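Local coordinates for protein UlvanLyase-PL25 (Pseudoalteromonas sp. PLSV, PDB 5UAS) that cleaves ulvan, the sulfated rhamnose- and uronic acid-containing polysaccharide of green seaweed cell walls, as a beta-propeller lyase of family PL25, at residues 238-243 with 252-257. Sequence-based numbering, arbitrary orientation.
Sequences DYHVCW and RGHTTE. With ZN (zinc ion), chain E; 83Y (3-O-sulfo-alpha-L-rhamnopyranose), chain C.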
loop_
_atom_site.group_PDB
_atom_site.type_symbol
_atom_site.label_atom_id
_atom_site.label_comp_id
_atom_site.label_asym_id
_atom_site.label_seq_id
_atom_site.Cartn_x
_atom_site.Cartn_y
_atom_site.Cartn_z
ATOM N N ASP A 238 9.098 6.314 -5.079
ATOM C CA ASP A 238 9.652 6.502 -6.410
ATOM C C ASP A 238 9.128 7.809 -6.991
ATOM O O ASP A 238 8.231 8.451 -6.436
ATOM C CB ASP A 238 9.419 5.281 -7.349
ATOM C CG ASP A 238 7.956 4.961 -7.626
ATOM O OD1 ASP A 238 7.093 5.279 -6.791
ATOM O OD2 ASP A 238 7.695 4.324 -8.692
ATOM N N TYR A 239 9.752 8.237 -8.087
ATOM C CA TYR A 239 9.460 9.520 -8.705
ATOM C C TYR A 239 8.627 9.334 -9.967
ATOM O O TYR A 239 8.933 8.486 -10.802
ATOM C CB TYR A 239 10.767 10.251 -9.055
ATOM C CG TYR A 239 10.576 11.542 -9.817
ATOM C CD1 TYR A 239 10.184 12.701 -9.163
ATOM C CD2 TYR A 239 10.809 11.597 -11.194
ATOM C CE1 TYR A 239 10.014 13.882 -9.865
ATOM C CE2 TYR A 239 10.654 12.781 -11.899
ATOM C CZ TYR A 239 10.253 13.913 -11.228
ATOM O OH TYR A 239 10.092 15.085 -11.943
ATOM N N HIS A 240 7.600 10.167 -10.127
ATOM C CA HIS A 240 6.742 10.149 -11.304
ATOM C C HIS A 240 7.060 11.374 -12.157
ATOM O O HIS A 240 6.937 12.516 -11.692
ATOM C CB HIS A 240 5.267 10.124 -10.884
ATOM C CG HIS A 240 4.290 10.378 -12.001
ATOM N ND1 HIS A 240 4.359 9.728 -13.216
ATOM C CD2 HIS A 240 3.197 11.181 -12.064
ATOM C CE1 HIS A 240 3.365 10.139 -13.991
ATOM N NE2 HIS A 240 2.644 11.019 -13.314
ATOM N N VAL A 241 7.496 11.138 -13.393
ATOM C CA VAL A 241 7.657 12.213 -14.366
ATOM C C VAL A 241 6.264 12.502 -14.914
ATOM O O VAL A 241 5.751 11.762 -15.759
ATOM C CB VAL A 241 8.637 11.842 -15.484
ATOM C CG1 VAL A 241 8.976 13.072 -16.316
ATOM C CG2 VAL A 241 9.891 11.181 -14.913
ATOM N N CYS A 242 5.635 13.568 -14.419
ATOM C CA CYS A 242 4.242 13.848 -14.763
ATOM C C CYS A 242 4.217 14.801 -15.957
ATOM O O CYS A 242 4.177 16.027 -15.813
ATOM C CB CYS A 242 3.487 14.406 -13.561
ATOM S SG CYS A 242 1.680 14.357 -13.766
ATOM N N TRP A 243 4.219 14.213 -17.152
ATOM C CA TRP A 243 4.340 14.980 -18.388
ATOM C C TRP A 243 3.074 15.775 -18.674
ATOM O O TRP A 243 1.952 15.284 -18.499
ATOM C CB TRP A 243 4.619 14.055 -19.581
ATOM C CG TRP A 243 5.984 13.451 -19.621
ATOM C CD1 TRP A 243 6.329 12.159 -19.312
ATOM C CD2 TRP A 243 7.200 14.110 -19.997
ATOM N NE1 TRP A 243 7.686 11.983 -19.473
ATOM C CE2 TRP A 243 8.242 13.166 -19.887
ATOM C CE3 TRP A 243 7.514 15.412 -20.413
ATOM C CZ2 TRP A 243 9.571 13.477 -20.199
ATOM C CZ3 TRP A 243 8.843 15.719 -20.710
ATOM C CH2 TRP A 243 9.848 14.760 -20.595
ATOM N N ARG A 252 4.647 12.079 -26.601
ATOM C CA ARG A 252 3.925 10.916 -26.089
ATOM C C ARG A 252 2.876 11.314 -25.060
ATOM O O ARG A 252 1.886 10.596 -24.870
ATOM C CB ARG A 252 4.913 9.914 -25.488
ATOM C CG ARG A 252 4.307 8.595 -24.979
ATOM C CD ARG A 252 5.432 7.711 -24.455
ATOM N NE ARG A 252 5.002 6.422 -23.905
ATOM C CZ ARG A 252 5.860 5.489 -23.501
ATOM N NH1 ARG A 252 7.164 5.713 -23.597
ATOM N NH2 ARG A 252 5.431 4.335 -23.014
ATOM N N GLY A 253 3.064 12.443 -24.392
ATOM C CA GLY A 253 2.064 12.915 -23.458
ATOM C C GLY A 253 2.197 12.258 -22.093
ATOM O O GLY A 253 3.254 11.752 -21.706
ATOM N N HIS A 254 1.087 12.248 -21.365
ATOM C CA HIS A 254 1.109 11.851 -19.964
ATOM C C HIS A 254 0.924 10.342 -19.845
ATOM O O HIS A 254 -0.069 9.784 -20.319
ATOM C CB HIS A 254 0.037 12.603 -19.182
ATOM C CG HIS A 254 -0.032 12.198 -17.743
ATOM N ND1 HIS A 254 -0.886 11.217 -17.293
ATOM C CD2 HIS A 254 0.672 12.611 -16.663
ATOM C CE1 HIS A 254 -0.720 11.060 -15.991
ATOM N NE2 HIS A 254 0.215 11.900 -15.584
ATOM N N THR A 255 1.885 9.691 -19.216
ATOM C CA THR A 255 1.900 8.260 -18.962
ATOM C C THR A 255 2.001 8.037 -17.454
ATOM O O THR A 255 1.909 8.982 -16.667
ATOM C CB THR A 255 3.091 7.623 -19.659
ATOM O OG1 THR A 255 4.280 8.201 -19.102
ATOM C CG2 THR A 255 3.051 7.904 -21.166
ATOM N N THR A 256 2.207 6.778 -17.054
ATOM C CA THR A 256 2.547 6.457 -15.670
ATOM C C THR A 256 4.060 6.393 -15.432
ATOM O O THR A 256 4.487 5.780 -14.445
ATOM C CB THR A 256 1.902 5.133 -15.229
ATOM O OG1 THR A 256 2.465 4.031 -15.962
ATOM C CG2 THR A 256 0.375 5.172 -15.441
ATOM N N GLU A 257 4.871 7.008 -16.302
ATOM C CA GLU A 257 6.328 6.917 -16.184
ATOM C C GLU A 257 6.793 7.243 -14.765
ATOM O O GLU A 257 6.537 8.336 -14.245
ATOM C CB GLU A 257 7.005 7.853 -17.191
ATOM C CG GLU A 257 8.531 7.873 -17.053
ATOM C CD GLU A 257 9.246 8.644 -18.166
ATOM O OE1 GLU A 257 8.576 9.209 -19.059
ATOM O OE2 GLU A 257 10.495 8.671 -18.141
HETATM ZN ZN ZN E . 1.078 12.222 -13.877
HETATM C C1 83Y C . -5.545 11.824 -14.596
HETATM C C2 83Y C . -5.471 10.490 -15.327
HETATM C C3 83Y C . -4.540 9.534 -14.600
HETATM C C4 83Y C . -5.043 9.319 -13.175
HETATM C C5 83Y C . -5.061 10.702 -12.513
HETATM C C6 83Y C . -5.537 10.673 -11.072
HETATM O O1 83Y C . -4.269 12.475 -14.658
HETATM O O1S 83Y C . -3.081 6.603 -16.501
HETATM O O2 83Y C . -6.776 9.915 -15.429
HETATM O O2S 83Y C . -2.785 8.925 -17.127
HETATM O O3 83Y C . -4.412 8.320 -15.339
HETATM O O3S 83Y C . -1.954 8.117 -15.009
HETATM O O5 83Y C . -5.927 11.598 -13.233
HETATM S S 83Y C . -3.050 8.001 -15.999
HETATM O O4 83Y C . -4.162 8.423 -12.478
HETATM O O HOH W 1 3.591 11.114 -17.501
#
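With CG anti to the backbone N in His240 (chi1 168°) and His254 (chi1 178°), these torsions carry both NE2 atoms to one zinc ion, the structural site of this beta-propeller lyase, with the two side chains crossing at about a right angle. Strand 232-243 supplies His240 and Cys242, the loop that follows supplies His254, and His184 completes the four ligands. Cys242 SG binds at 2.2 Å from the zinc ion and lies at the edge of the His254 ring.

Glu257 O and the zinc ion, gripping ND1 and NE2, together fix the rotation of the His240 ring. Glu257 O accepts a hydrogen bond from His240 ND1 at 2.8 Å, nearly in the ring plane. A second, from Val241 N to Glu257 O at 3.1 Å, arrives from the opposite face of the carbonyl plane. Farther out, the extended Glu257 side chain runs alongside Val241, and its OE1 is met from above the carboxylate plane by Trp243 NE1 at 2.9 Å, while OE2 is hydrogen-bonded to His259 NE2. A phenylalanine in place of Trp243 would probably leave OE1 without its indole N-H, with the carboxylate held through OE2 by His259 and freer to turn about that bond. One water accepts from the backbone N of both Trp243 and Thr255, bridging strand and loop.

The metal-bound His254 turns its ND1 edge to the bound glycan, with a weak hydrogen bond to sulfate oxygen O2S of the 3-O-sulfo-rhamnose, 3.0 Å from ND1 to O2S.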